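Local coordinates for protein glycosyl hydrolase (Rhizobium leguminosarum bv. trifolii, PDB 5NDX) that acts as a family 39 glycoside hydrolase, a bacterial orthologue of human alpha-L-iduronidase, and probably hydrolyses O-glycosidic bonds, at residues R23-S28 and K54-H59; P92-M97 and R137-E142. The protein carries 2 engineered substitutions. All coordinates share one frame; numbering follows the deposited sequence.

Contact 1: residues R23-S28 and K54-H59; sequences RGTGFS and KFLRVH. With 8U8 ((2~{R},3~{S},4~{S},5~{R},6~{S})-6-(4-methyl-2-oxidanylidene-chromen-7-yl)oxy-3,4,5-tris(oxidanyl)oxane-2-carboxylic acid), chain N; 8U8 ((2~{R},3~{S},4~{S},5~{R},6~{S})-6-(4-methyl-2-oxidanylidene-chromen-7-yl)oxy-3,4,5-tris(oxidanyl)oxane-2-carboxylic acid), chain M; SO4 (sulfate ion), chain B.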
loop_
_atom_site.group_PDB
_atom_site.type_symbol
_atom_site.label_atom_id
_atom_site.label_comp_id
_atom_site.label_asym_id
_atom_site.label_seq_id
_atom_site.Cartn_x
_atom_site.Cartn_y
_atom_site.Cartn_z
ATOM N N ARG A 23 1.550 -2.729 -5.057
ATOM C CA ARG A 23 0.214 -2.257 -4.650
ATOM C C ARG A 23 -0.406 -3.217 -3.639
ATOM O O ARG A 23 -1.429 -3.863 -3.869
ATOM C CB ARG A 23 -0.683 -1.991 -5.845
ATOM C CG ARG A 23 -0.282 -0.774 -6.693
ATOM C CD ARG A 23 -0.430 -0.957 -8.213
ATOM N NE ARG A 23 -1.668 -1.277 -8.463
ATOM C CZ ARG A 23 -2.264 -2.138 -9.253
ATOM N NH1 ARG A 23 -1.795 -2.864 -10.276
ATOM N NH2 ARG A 23 -3.551 -2.065 -9.012
ATOM N N GLY A 24 0.234 -3.281 -2.494
ATOM C CA GLY A 24 -0.147 -4.208 -1.437
ATOM C C GLY A 24 0.354 -3.775 -0.102
ATOM O O GLY A 24 1.407 -3.131 0.008
ATOM N N THR A 25 -0.385 -4.124 0.929
ATOM C CA THR A 25 0.080 -3.963 2.290
ATOM C C THR A 25 -0.441 -5.161 3.095
ATOM O O THR A 25 -1.050 -6.093 2.557
ATOM C CB THR A 25 -0.321 -2.572 2.913
ATOM O OG1 THR A 25 0.216 -2.443 4.245
ATOM C CG2 THR A 25 -1.805 -2.411 3.022
ATOM N N GLY A 26 -0.166 -5.149 4.371
ATOM C CA GLY A 26 -0.543 -6.241 5.201
ATOM C C GLY A 26 -0.406 -5.924 6.673
ATOM O O GLY A 26 0.101 -4.857 7.061
ATOM N N PHE A 27 -0.925 -6.851 7.478
ATOM C CA PHE A 27 -0.892 -6.768 8.939
ATOM C C PHE A 27 -1.258 -8.136 9.549
ATOM O O PHE A 27 -1.548 -9.103 8.827
ATOM C CB PHE A 27 -1.810 -5.671 9.478
ATOM C CG PHE A 27 -3.262 -5.869 9.148
ATOM C CD1 PHE A 27 -4.079 -6.657 9.949
ATOM C CD2 PHE A 27 -3.805 -5.281 8.042
ATOM C CE1 PHE A 27 -5.404 -6.855 9.636
ATOM C CE2 PHE A 27 -5.144 -5.449 7.732
ATOM C CZ PHE A 27 -5.938 -6.260 8.533
ATOM N N SER A 28 -1.177 -8.179 10.883
ATOM C CA SER A 28 -1.480 -9.332 11.689
ATOM C C SER A 28 -2.055 -8.804 13.014
ATOM O O SER A 28 -1.644 -7.738 13.453
ATOM C CB SER A 28 -0.213 -10.132 11.949
ATOM O OG SER A 28 -0.589 -11.376 12.461
ATOM N N LYS A 54 -4.154 -2.585 -3.730
ATOM C CA LYS A 54 -5.101 -3.569 -4.264
ATOM C C LYS A 54 -5.205 -4.838 -3.422
ATOM O O LYS A 54 -6.301 -5.393 -3.336
ATOM C CB LYS A 54 -4.700 -3.917 -5.673
ATOM C CG LYS A 54 -5.618 -4.869 -6.417
ATOM C CD LYS A 54 -5.172 -4.963 -7.868
ATOM C CE LYS A 54 -6.062 -5.962 -8.646
ATOM N NZ LYS A 54 -5.690 -5.843 -10.096
ATOM N N PHE A 55 -4.086 -5.292 -2.838
ATOM C CA PHE A 55 -4.016 -6.536 -2.077
ATOM C C PHE A 55 -3.714 -6.308 -0.607
ATOM O O PHE A 55 -2.908 -5.438 -0.271
ATOM C CB PHE A 55 -2.976 -7.475 -2.690
ATOM C CG PHE A 55 -3.311 -7.900 -4.099
ATOM C CD1 PHE A 55 -4.203 -8.945 -4.320
ATOM C CD2 PHE A 55 -2.775 -7.267 -5.155
ATOM C CE1 PHE A 55 -4.552 -9.324 -5.605
ATOM C CE2 PHE A 55 -3.107 -7.637 -6.463
ATOM C CZ PHE A 55 -4.005 -8.686 -6.685
ATOM N N LEU A 56 -4.387 -7.066 0.258
ATOM C CA LEU A 56 -4.084 -7.127 1.675
ATOM C C LEU A 56 -3.611 -8.521 2.016
ATOM O O LEU A 56 -4.297 -9.497 1.680
ATOM C CB LEU A 56 -5.327 -6.873 2.499
ATOM C CG LEU A 56 -5.921 -5.517 2.585
ATOM C CD1 LEU A 56 -7.047 -5.540 3.605
ATOM C CD2 LEU A 56 -4.863 -4.492 2.998
ATOM N N ARG A 57 -2.486 -8.606 2.688
ATOM C CA ARG A 57 -1.872 -9.859 3.080
ATOM C C ARG A 57 -2.031 -9.937 4.597
ATOM O O ARG A 57 -1.271 -9.324 5.357
ATOM C CB ARG A 57 -0.418 -9.913 2.670
ATOM C CG ARG A 57 0.307 -11.193 3.072
ATOM C CD ARG A 57 1.634 -11.377 2.323
ATOM N NE ARG A 57 2.671 -11.676 3.280
ATOM C CZ ARG A 57 3.113 -12.868 3.622
ATOM N NH1 ARG A 57 2.656 -13.955 3.067
ATOM N NH2 ARG A 57 4.024 -12.967 4.543
ATOM N N VAL A 58 -3.087 -10.601 5.030
ATOM C CA VAL A 58 -3.440 -10.618 6.454
ATOM C C VAL A 58 -3.157 -12.017 7.052
ATOM O O VAL A 58 -3.704 -13.029 6.545
ATOM C CB VAL A 58 -4.921 -10.261 6.654
ATOM C CG1 VAL A 58 -5.284 -10.341 8.119
ATOM C CG2 VAL A 58 -5.261 -8.871 6.079
ATOM N N HIS A 59 -2.362 -12.053 8.129
ATOM C CA HIS A 59 -1.953 -13.312 8.767
ATOM C C HIS A 59 -3.079 -13.975 9.555
ATOM O O HIS A 59 -3.865 -13.290 10.220
ATOM C CB HIS A 59 -0.829 -13.100 9.802
ATOM C CG HIS A 59 0.533 -12.866 9.243
ATOM N ND1 HIS A 59 0.872 -13.124 7.932
ATOM C CD2 HIS A 59 1.683 -12.480 9.861
ATOM C CE1 HIS A 59 2.157 -12.869 7.748
ATOM N NE2 HIS A 59 2.669 -12.463 8.902
HETATM C C15 8U8 N . 1.453 -12.945 -5.476
HETATM C C13 8U8 N . 1.494 -12.604 -6.830
HETATM C C14 8U8 N . 1.991 -13.508 -7.761
HETATM C C16 8U8 N . 1.960 -13.202 -9.114
HETATM O O9 8U8 N . 2.452 -13.985 -9.915
HETATM O O8 8U8 N . 1.515 -11.988 -9.536
HETATM C C11 8U8 N . 0.982 -11.118 -8.652
HETATM C C10 8U8 N . 0.467 -9.966 -9.193
HETATM C C12 8U8 N . 0.965 -11.395 -7.293
HETATM C C7 8U8 N . 0.381 -10.446 -6.453
HETATM C C8 8U8 N . -0.133 -9.274 -6.995
HETATM C C9 8U8 N . -0.107 -9.022 -8.369
HETATM O O2 8U8 N . -0.645 -7.856 -8.852
HETATM C C5 8U8 N . -1.036 -7.789 -10.249
HETATM O O1 8U8 N . 0.195 -7.378 -10.869
HETATM C C1 8U8 N . 0.177 -7.060 -12.279
HETATM C C6 8U8 N . -0.169 -8.318 -13.152
HETATM O O7 8U8 N . 0.070 -9.454 -12.695
HETATM O O6 8U8 N . -0.730 -8.105 -14.237
HETATM C C2 8U8 N . -0.845 -5.939 -12.448
HETATM O O5 8U8 N . -0.946 -5.488 -13.834
HETATM C C3 8U8 N . -2.225 -6.396 -11.921
HETATM O O4 8U8 N . -3.101 -5.305 -12.018
HETATM C C4 8U8 N . -2.116 -6.783 -10.445
HETATM O O3 8U8 N . -3.347 -7.313 -9.948
HETATM C C15 8U8 M . 11.291 -14.519 14.542
HETATM C C13 8U8 M . 11.784 -14.165 13.266
HETATM C C14 8U8 M . 13.008 -14.697 12.852
HETATM C C16 8U8 M . 13.513 -14.403 11.583
HETATM O O9 8U8 M . 14.611 -14.882 11.302
HETATM O O8 8U8 M . 12.832 -13.571 10.716
HETATM C C11 8U8 M . 11.575 -13.124 11.043
HETATM C C10 8U8 M . 10.849 -12.399 10.092
HETATM C C12 8U8 M . 11.042 -13.405 12.330
HETATM C C7 8U8 M . 9.737 -12.954 12.607
HETATM C C8 8U8 M . 9.012 -12.233 11.652
HETATM C C9 8U8 M . 9.562 -11.938 10.393
HETATM O O2 8U8 M . 8.873 -11.261 9.406
HETATM C C5 8U8 M . 7.776 -10.301 9.663
HETATM O O1 8U8 M . 8.196 -9.385 10.685
HETATM C C1 8U8 M . 7.237 -8.625 11.314
HETATM C C6 8U8 M . 7.894 -7.374 11.458
HETATM O O7 8U8 M . 7.516 -6.672 12.388
HETATM O O6 8U8 M . 8.745 -7.111 10.627
HETATM C C2 8U8 M . 5.938 -8.319 10.508
HETATM O O5 8U8 M . 6.223 -7.286 9.541
HETATM C C3 8U8 M . 5.288 -9.608 9.838
HETATM O O4 8U8 M . 4.075 -9.889 10.444
HETATM C C4 8U8 M . 6.242 -10.842 9.915
HETATM O O3 8U8 M . 5.729 -11.881 8.985
HETATM S S SO4 B . -0.295 -1.877 -13.209
HETATM O O1 SO4 B . 0.761 -1.234 -14.011
HETATM O O2 SO4 B . -1.364 -0.886 -12.911
HETATM O O3 SO4 B . 0.230 -2.536 -11.986
HETATM O O4 SO4 B . -0.892 -2.956 -14.040
HETATM O O HOH W 1 -5.391 -3.025 -10.739
#

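Contact 2: residues P92-M97 and R137-E142; sequences PFFELM and RTWYFE. With 8U8 ((2~{R},3~{S},4~{S},5~{R},6~{S})-6-(4-methyl-2-oxidanylidene-chromen-7-yl)oxy-3,4,5-tris(oxidanyl)oxane-2-carboxylic acid), chain N.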
loop_
_atom_site.group_PDB
_atom_site.type_symbol
_atom_site.label_atom_id
_atom_site.label_comp_id
_atom_site.label_asym_id
_atom_site.label_seq_id
_atom_site.Cartn_x
_atom_site.Cartn_y
_atom_site.Cartn_z
ATOM N N PRO A 92 -7.783 -10.252 -1.157
ATOM C CA PRO A 92 -6.814 -10.883 -0.294
ATOM C C PRO A 92 -5.615 -11.498 -1.040
ATOM O O PRO A 92 -5.760 -12.158 -2.081
ATOM C CB PRO A 92 -7.644 -11.955 0.408
ATOM C CG PRO A 92 -8.716 -12.255 -0.543
ATOM C CD PRO A 92 -9.090 -10.932 -1.092
ATOM N N PHE A 93 -4.440 -11.262 -0.480
ATOM C CA PHE A 93 -3.254 -12.043 -0.776
ATOM C C PHE A 93 -3.322 -13.057 0.366
ATOM O O PHE A 93 -2.897 -12.777 1.480
ATOM C CB PHE A 93 -2.011 -11.143 -0.759
ATOM C CG PHE A 93 -0.723 -11.808 -1.143
ATOM C CD1 PHE A 93 -0.650 -13.114 -1.597
ATOM C CD2 PHE A 93 0.470 -11.083 -1.023
ATOM C CE1 PHE A 93 0.571 -13.696 -1.918
ATOM C CE2 PHE A 93 1.685 -11.666 -1.333
ATOM C CZ PHE A 93 1.738 -12.968 -1.812
ATOM N N PHE A 94 -3.990 -14.183 0.064
ATOM C CA PHE A 94 -4.612 -15.072 1.042
ATOM C C PHE A 94 -3.591 -16.121 1.468
ATOM O O PHE A 94 -3.322 -17.066 0.718
ATOM C CB PHE A 94 -5.839 -15.770 0.398
ATOM C CG PHE A 94 -6.819 -16.361 1.379
ATOM C CD1 PHE A 94 -6.436 -17.322 2.305
ATOM C CD2 PHE A 94 -8.145 -15.987 1.351
ATOM C CE1 PHE A 94 -7.356 -17.845 3.207
ATOM C CE2 PHE A 94 -9.064 -16.516 2.251
ATOM C CZ PHE A 94 -8.669 -17.451 3.166
ATOM N N GLU A 95 -3.028 -15.944 2.651
ATOM C CA GLU A 95 -2.132 -16.925 3.215
ATOM C C GLU A 95 -2.988 -18.027 3.806
ATOM O O GLU A 95 -3.883 -17.752 4.639
ATOM C CB GLU A 95 -1.249 -16.339 4.317
ATOM C CG GLU A 95 -0.425 -15.150 3.844
ATOM C CD GLU A 95 0.268 -14.462 5.008
ATOM O OE1 GLU A 95 -0.396 -13.631 5.692
ATOM O OE2 GLU A 95 1.450 -14.810 5.247
ATOM N N LEU A 96 -2.721 -19.249 3.373
ATOM C CA LEU A 96 -3.483 -20.412 3.853
ATOM C C LEU A 96 -2.890 -20.811 5.212
ATOM O O LEU A 96 -2.036 -21.679 5.312
ATOM C CB LEU A 96 -3.412 -21.530 2.823
ATOM C CG LEU A 96 -4.138 -21.181 1.517
ATOM C CD1 LEU A 96 -3.848 -22.186 0.406
ATOM C CD2 LEU A 96 -5.634 -21.002 1.707
ATOM N N MET A 97 -3.367 -20.154 6.261
ATOM C CA MET A 97 -2.641 -20.059 7.481
ATOM C C MET A 97 -3.576 -19.844 8.639
ATOM O O MET A 97 -4.541 -19.068 8.563
ATOM C CB MET A 97 -1.702 -18.870 7.321
ATOM C CG MET A 97 -1.054 -18.279 8.549
ATOM S SD MET A 97 -0.131 -16.740 8.141
ATOM C CE MET A 97 0.682 -16.543 9.725
ATOM N N ARG A 137 -10.775 -15.674 -8.714
ATOM C CA ARG A 137 -9.684 -15.815 -9.620
ATOM C C ARG A 137 -8.785 -14.582 -9.662
ATOM O O ARG A 137 -7.757 -14.681 -10.258
ATOM C CB ARG A 137 -10.186 -16.108 -11.057
ATOM C CG ARG A 137 -10.657 -17.541 -11.230
ATOM C CD ARG A 137 -11.226 -17.774 -12.625
ATOM N NE ARG A 137 -12.523 -18.446 -12.589
ATOM C CZ ARG A 137 -12.796 -19.686 -13.012
ATOM N NH1 ARG A 137 -11.856 -20.493 -13.500
ATOM N NH2 ARG A 137 -14.041 -20.154 -12.923
ATOM N N THR A 138 -9.209 -13.437 -9.123
ATOM C CA THR A 138 -8.338 -12.252 -9.009
ATOM C C THR A 138 -7.463 -12.302 -7.736
ATOM O O THR A 138 -6.600 -11.411 -7.551
ATOM C CB THR A 138 -9.128 -10.923 -9.038
ATOM O OG1 THR A 138 -9.904 -10.783 -7.834
ATOM C CG2 THR A 138 -10.028 -10.776 -10.364
ATOM N N TRP A 139 -7.650 -13.328 -6.883
ATOM C CA TRP A 139 -6.903 -13.432 -5.640
ATOM C C TRP A 139 -5.612 -14.187 -5.887
ATOM O O TRP A 139 -5.445 -14.746 -6.966
ATOM C CB TRP A 139 -7.689 -14.124 -4.579
ATOM C CG TRP A 139 -8.959 -13.454 -4.175
ATOM C CD1 TRP A 139 -9.504 -12.340 -4.690
ATOM C CD2 TRP A 139 -9.875 -13.941 -3.194
ATOM N NE1 TRP A 139 -10.720 -12.074 -4.077
ATOM C CE2 TRP A 139 -10.953 -13.040 -3.138
ATOM C CE3 TRP A 139 -9.846 -15.016 -2.289
ATOM C CZ2 TRP A 139 -12.017 -13.205 -2.261
ATOM C CZ3 TRP A 139 -10.910 -15.169 -1.403
ATOM C CH2 TRP A 139 -11.973 -14.282 -1.402
ATOM N N TYR A 140 -4.672 -14.110 -4.935
ATOM C CA TYR A 140 -3.489 -14.982 -4.915
ATOM C C TYR A 140 -3.507 -15.720 -3.595
ATOM O O TYR A 140 -3.854 -15.146 -2.590
ATOM C CB TYR A 140 -2.173 -14.216 -5.119
ATOM C CG TYR A 140 -2.106 -13.581 -6.473
ATOM C CD1 TYR A 140 -2.702 -12.360 -6.713
ATOM C CD2 TYR A 140 -1.506 -14.234 -7.538
ATOM C CE1 TYR A 140 -2.709 -11.804 -7.996
ATOM C CE2 TYR A 140 -1.470 -13.667 -8.829
ATOM C CZ TYR A 140 -2.099 -12.475 -9.069
ATOM O OH TYR A 140 -2.078 -11.918 -10.364
ATOM N N PHE A 141 -3.157 -17.006 -3.628
ATOM C CA PHE A 141 -3.066 -17.832 -2.438
ATOM C C PHE A 141 -1.623 -18.142 -2.189
ATOM O O PHE A 141 -0.871 -18.357 -3.132
ATOM C CB PHE A 141 -3.844 -19.134 -2.611
ATOM C CG PHE A 141 -5.306 -18.913 -2.710
ATOM C CD1 PHE A 141 -6.077 -18.851 -1.551
ATOM C CD2 PHE A 141 -5.887 -18.635 -3.933
ATOM C CE1 PHE A 141 -7.443 -18.597 -1.627
ATOM C CE2 PHE A 141 -7.241 -18.349 -4.019
ATOM C CZ PHE A 141 -8.012 -18.340 -2.863
ATOM N N GLU A 142 -1.262 -18.167 -0.913
ATOM C CA GLU A 142 0.121 -18.349 -0.482
ATOM C C GLU A 142 0.212 -19.333 0.651
ATOM O O GLU A 142 -0.709 -19.449 1.465
ATOM C CB GLU A 142 0.706 -17.021 0.066
ATOM C CG GLU A 142 2.203 -16.983 -0.051
ATOM C CD GLU A 142 2.833 -15.721 0.509
ATOM O OE1 GLU A 142 2.174 -15.053 1.303
ATOM O OE2 GLU A 142 3.989 -15.431 0.178
HETATM C C15 8U8 N . 1.453 -12.945 -5.476
HETATM C C13 8U8 N . 1.494 -12.604 -6.830
HETATM C C14 8U8 N . 1.991 -13.508 -7.761
HETATM C C16 8U8 N . 1.960 -13.202 -9.114
HETATM O O9 8U8 N . 2.452 -13.985 -9.915
HETATM O O8 8U8 N . 1.515 -11.988 -9.536
HETATM C C11 8U8 N . 0.982 -11.118 -8.652
HETATM C C10 8U8 N . 0.467 -9.966 -9.193
HETATM C C12 8U8 N . 0.965 -11.395 -7.293
HETATM C C7 8U8 N . 0.381 -10.446 -6.453
HETATM C C8 8U8 N . -0.133 -9.274 -6.995
HETATM C C9 8U8 N . -0.107 -9.022 -8.369
HETATM O O2 8U8 N . -0.645 -7.856 -8.852
HETATM C C5 8U8 N . -1.036 -7.789 -10.249
HETATM O O1 8U8 N . 0.195 -7.378 -10.869
HETATM C C1 8U8 N . 0.177 -7.060 -12.279
HETATM C C6 8U8 N . -0.169 -8.318 -13.152
HETATM O O7 8U8 N . 0.070 -9.454 -12.695
HETATM O O6 8U8 N . -0.730 -8.105 -14.237
HETATM C C2 8U8 N . -0.845 -5.939 -12.448
HETATM O O5 8U8 N . -0.946 -5.488 -13.834
HETATM C C3 8U8 N . -2.225 -6.396 -11.921
HETATM O O4 8U8 N . -3.101 -5.305 -12.018
HETATM C C4 8U8 N . -2.116 -6.783 -10.445
HETATM O O3 8U8 N . -3.347 -7.313 -9.948
#

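Contact 1: residues R23-S28 and K54-H59
The Phe55 ring has Lys54 CG over one face, toward the rim. The coumarin rim (C7, C8) of one bound 8U8 (chain N) comes over the opposite face, steeply inclined to the ring. Its sugar hydroxyl O3 lies at the ring edge. The Phe27 ring takes Val58 CG2 over a face, with CZ at 3.6 Å from this methyl. The edge of the His59 ring meets a second 8U8 (chain M): NE2 gives O3 a nearly straight bond (3.1 Å, 167°), while Glu95 engages ND1. The Arg23 guanidinium is used at its edge. NH1 donates to sulfate O3 (2.7 Å) and to O4 of the chain N 8U8 (3.3 Å). The extended Lys54 chain carries NZ to O3 of the same sugar (2.8 Å). Arg23 NH2 and Lys54 NZ, like charges 4.5 Å apart, both donate to one water, which may partly screen them; NH2 also bonds to Glu51 O. An alanine at Arg23 would probably weaken the hold on this sugar and the sulfate, as both NH1 bonds go. Arg23 O accepts from Lys54 N and Phe55 N, and the parallel ladder continues to His59 N on Phe27 O. These are the first two strands of the (beta/alpha)8 barrel, a beta-alpha-beta unit joined through helix 36-45. Phe27 and Leu56 pack on that helix, Leu56 and Val58 on helix 76-87, and strand 91-95 flanks strand 55-58.

Contact 2: residues P92-M97 and R137-E142
Phe93 has CG anti to the backbone N (chi1 -176°), which swings its ring across toward strand 140-142. Glu142 also has CG roughly anti to its N (chi1 -155°) and an extended chain, so its carboxylate comes close to the CZ corner of that ring, obliquely. Phe93 CZ is 3.8 Å from Glu142 CD, and the ring and carboxylate planes are only 22° apart. Tyr140 and Trp139 have CG anti to the carbonyl carbon. Their rings serve different partners. The Tyr140 ring lies flat against the coumarin of the bound 8U8 (chain N), one face on the other, with CZ 3.4 Å from C11. Phe93 CZ touches the coumarin methyl C15 at 3.7 Å. The Trp139 indole receives Pro92 CG over its face in a tight CH-pi contact, 3.3 Å from CD2. Its NE1 bonds to Glu135 outside the pair.

The backbones run parallel and are joined by three bonds: Phe94 N to Tyr140 O, Glu142 N to Phe94 O and Leu96 N to Glu142 O. The last is nearly straight and lies along the C=O axis. Phe94 and Phe141 sit side by side on the face away from Phe93 and Tyr140, Phe94 CB 3.7 Å from Phe141 CD1, with rings oblique. Leu96 CD2 crosses over to Phe141 CD1. Phe94, Phe141 and Trp139 pack on helix 110-131; Pro92, Phe94 and Trp139 also meet helix 76-87.

The face of Phe93, Tyr140, Glu95 and Glu142 carries the charge. Glu95 OE2 and Glu142 OE1 are 4.0 Å apart, and both form salt bridges to Arg57 NH1. Ser218 takes Glu142 OE2, and His59 takes Glu95 OE1. The shared arginine would offset the repulsion and probably helps keep both carboxylates ionised.

Both contacts are buried pairs of adjacent parallel strands in one barrel sheet, and neither is a surface contact. Contact 1 lies nearer the centre of the chain. Strands 55-58 and 91-95 are neighbours, so the two pairs join into four consecutive strands. The chain N 8U8 spans both: contact 1 binds its sugar with cationic groups and adds Phe55 beside the coumarin, whereas contact 2 meets the coumarin with aromatic groups. Contact 1 alone holds the chain M 8U8 directly, at the opposite, C-terminal end of its strands, near Gln146, an altered residue at the predicted proton-donor position. Contact 2 packs mainly aromatic groups against the helices; contact 1 uses mixed aliphatic and aromatic ones.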